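PDB 6LZJ: DNA mismatch repair protein MutL, which probably binds and hydrolyses ATP through a GHKL-type ATPase domain to link mismatch recognition to later steps of DNA repair. Local coordinates for residues A30-V35 with V49-T54. Residues are numbered along the deposited sequence; the frame is centred on the assembly and turned at random.
Sequences AKATKV and VKDNGT. With ACP (phosphomethylphosphonic acid adenylate ester), chain C.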
loop_
_atom_site.group_PDB
_atom_site.type_symbol
_atom_site.label_atom_id
_atom_site.label_comp_id
_atom_site.label_asym_id
_atom_site.label_seq_id
_atom_site.Cartn_x
_atom_site.Cartn_y
_atom_site.Cartn_z
ATOM N N ALA A 30 -4.046 -3.431 -11.560
ATOM C CA ALA A 30 -4.749 -2.830 -12.681
ATOM C C ALA A 30 -3.915 -1.768 -13.404
ATOM O O ALA A 30 -4.484 -0.941 -14.130
ATOM C CB ALA A 30 -6.063 -2.238 -12.216
ATOM N N LYS A 31 -2.612 -1.698 -13.114
ATOM C CA LYS A 31 -1.657 -0.848 -13.822
ATOM C C LYS A 31 -1.905 0.625 -13.574
ATOM O O LYS A 31 -1.629 1.473 -14.432
ATOM C CB LYS A 31 -1.660 -1.140 -15.327
ATOM C CG LYS A 31 -1.195 -2.541 -15.670
ATOM C CD LYS A 31 -1.456 -2.828 -17.148
ATOM C CE LYS A 31 -0.359 -2.255 -18.022
ATOM N NZ LYS A 31 0.934 -2.980 -17.848
ATOM N N ALA A 32 -2.448 0.940 -12.400
ATOM C CA ALA A 32 -2.582 2.330 -12.015
ATOM C C ALA A 32 -1.212 2.996 -11.934
ATOM O O ALA A 32 -0.223 2.372 -11.535
ATOM C CB ALA A 32 -3.319 2.421 -10.678
ATOM N N THR A 33 -1.124 4.230 -12.426
ATOM C CA THR A 33 0.049 5.075 -12.197
ATOM C C THR A 33 -0.197 6.139 -11.140
ATOM O O THR A 33 0.724 6.881 -10.769
ATOM C CB THR A 33 0.503 5.753 -13.486
ATOM O OG1 THR A 33 -0.559 6.525 -14.037
ATOM C CG2 THR A 33 0.925 4.707 -14.501
ATOM N N LYS A 34 -1.413 6.236 -10.659
ATOM C CA LYS A 34 -1.730 7.170 -9.599
ATOM C C LYS A 34 -2.737 6.478 -8.710
ATOM O O LYS A 34 -3.776 6.007 -9.197
ATOM C CB LYS A 34 -2.309 8.470 -10.181
ATOM C CG LYS A 34 -1.303 9.296 -11.011
ATOM C CD LYS A 34 -2.000 10.549 -11.561
ATOM C CE LYS A 34 -1.036 11.468 -12.324
ATOM N NZ LYS A 34 -1.608 12.834 -12.477
ATOM N N VAL A 35 -2.431 6.435 -7.416
ATOM C CA VAL A 35 -3.238 5.794 -6.395
ATOM C C VAL A 35 -3.473 6.821 -5.299
ATOM O O VAL A 35 -2.517 7.360 -4.736
ATOM C CB VAL A 35 -2.529 4.555 -5.804
ATOM C CG1 VAL A 35 -3.365 3.962 -4.654
ATOM C CG2 VAL A 35 -2.354 3.469 -6.870
ATOM N N VAL A 49 -10.146 4.318 -1.805
ATOM C CA VAL A 49 -9.004 4.150 -2.692
ATOM C C VAL A 49 -9.407 4.389 -4.139
ATOM O O VAL A 49 -10.307 3.716 -4.672
ATOM C CB VAL A 49 -8.364 2.763 -2.545
ATOM C CG1 VAL A 49 -7.234 2.570 -3.617
ATOM C CG2 VAL A 49 -7.840 2.632 -1.152
ATOM N N LYS A 50 -8.700 5.312 -4.780
ATOM C CA LYS A 50 -9.007 5.753 -6.132
ATOM C C LYS A 50 -7.790 5.566 -6.989
ATOM O O LYS A 50 -6.663 5.916 -6.602
ATOM C CB LYS A 50 -9.419 7.214 -6.164
ATOM C CG LYS A 50 -9.670 7.796 -7.556
ATOM C CD LYS A 50 -9.850 9.295 -7.324
ATOM C CE LYS A 50 -10.381 10.093 -8.547
ATOM N NZ LYS A 50 -9.260 10.367 -9.477
ATOM N N ASP A 51 -8.022 5.029 -8.162
ATOM C CA ASP A 51 -6.906 4.804 -9.049
ATOM C C ASP A 51 -7.291 5.179 -10.461
ATOM O O ASP A 51 -8.475 5.327 -10.827
ATOM C CB ASP A 51 -6.384 3.323 -8.965
ATOM C CG ASP A 51 -7.356 2.316 -9.523
ATOM O OD1 ASP A 51 -7.705 2.439 -10.718
ATOM O OD2 ASP A 51 -7.753 1.404 -8.784
ATOM N N ASN A 52 -6.246 5.338 -11.271
ATOM C CA ASN A 52 -6.378 5.619 -12.695
ATOM C C ASN A 52 -6.056 4.413 -13.572
ATOM O O ASN A 52 -5.555 4.601 -14.680
ATOM C CB ASN A 52 -5.561 6.845 -13.096
ATOM C CG ASN A 52 -4.095 6.615 -12.967
ATOM O OD1 ASN A 52 -3.673 5.636 -12.367
ATOM N ND2 ASN A 52 -3.300 7.508 -13.556
ATOM N N GLY A 53 -6.143 3.189 -13.047
ATOM C CA GLY A 53 -5.930 2.014 -13.875
ATOM C C GLY A 53 -7.042 1.733 -14.880
ATOM O O GLY A 53 -7.938 2.563 -15.081
ATOM N N THR A 54 -7.014 0.550 -15.488
ATOM C CA THR A 54 -7.841 0.270 -16.654
ATOM C C THR A 54 -9.322 0.107 -16.338
ATOM O O THR A 54 -10.126 0.003 -17.274
ATOM C CB THR A 54 -7.331 -0.986 -17.367
ATOM O OG1 THR A 54 -7.062 -2.017 -16.401
ATOM C CG2 THR A 54 -6.057 -0.658 -18.111
HETATM P PG ACP C . -6.587 -11.540 -4.418
HETATM O O1G ACP C . -6.936 -10.124 -4.128
HETATM O O2G ACP C . -7.253 -12.507 -3.308
HETATM O O3G ACP C . -4.992 -11.786 -4.576
HETATM P PB ACP C . -8.175 -10.674 -6.751
HETATM O O1B ACP C . -7.368 -9.455 -6.871
HETATM O O2B ACP C . -8.389 -11.313 -8.215
HETATM C C3B ACP C . -7.302 -12.041 -5.985
HETATM P PA ACP C . -10.280 -9.180 -5.589
HETATM O O1A ACP C . -9.190 -8.401 -4.875
HETATM O O2A ACP C . -11.493 -9.556 -4.789
HETATM O O3A ACP C . -9.632 -10.575 -6.107
HETATM O "O5'" ACP C . -10.646 -8.406 -6.945
HETATM C "C5'" ACP C . -11.464 -9.173 -7.824
HETATM C "C4'" ACP C . -11.285 -8.673 -9.242
HETATM O "O4'" ACP C . -11.779 -7.334 -9.327
HETATM C "C3'" ACP C . -9.852 -8.569 -9.706
HETATM O "O3'" ACP C . -9.379 -9.817 -10.235
HETATM C "C2'" ACP C . -9.929 -7.523 -10.774
HETATM O "O2'" ACP C . -10.365 -8.169 -11.999
HETATM C "C1'" ACP C . -11.093 -6.643 -10.344
HETATM N N9 ACP C . -10.601 -5.408 -9.692
HETATM C C8 ACP C . -10.713 -5.147 -8.379
HETATM N N7 ACP C . -10.209 -3.933 -8.102
HETATM C C5 ACP C . -9.810 -3.403 -9.262
HETATM C C6 ACP C . -9.222 -2.124 -9.684
HETATM N N6 ACP C . -8.921 -1.164 -8.750
HETATM N N1 ACP C . -8.957 -1.959 -10.980
HETATM C C2 ACP C . -9.258 -2.901 -11.905
HETATM N N3 ACP C . -9.778 -4.094 -11.618
HETATM C C4 ACP C . -10.094 -4.376 -10.316
#
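The N52 carboxamide reaches the backbone where the loop after helix 16-29 enters strand 34-40 and is gripped at both ends. Its OD1 accepts two backbone N-H groups: T33 N, 2.9 Å from N52 OD1, lies 15° off the carbonyl plane, whereas K34 N comes from well above it. At the other end N52 ND2 donates to T33 OG1 over 3.0 Å, tilted slightly out of the amide plane, and packs against CB and CG of K34. These bonds fix the amide rotation. With CG between its own N and carbonyl carbon (chi1 67°), N52 folds toward this backbone while its N bonds K34 O.

D51 CB rests on A32 CB at 3.6 Å, and the D51 carboxylate extends to the adenine. OD1 takes G53 N in an Asx turn, and D51 OD2 accepts ACP N6 at 2.8 Å, consistent with D51 being the adenine-recognising aspartate of GHKL ATPases; S27 also bonds OD2. G53 CA lies 3.3 Å from A30 O, which accepts T54 N, and A30 CB lies above the adenine plane, just beyond its N1-C2 side (3.2 Å to ACP N1).

V35 and D51 form an antiparallel non-hydrogen-bonded pair at the open end of the hairpin of strands 34-40 and 46-51. Helix 16-29, ended by a Schellman motif at K31, packs on V35 and V49, while strands 178-183 and 134-140 flank the hairpin.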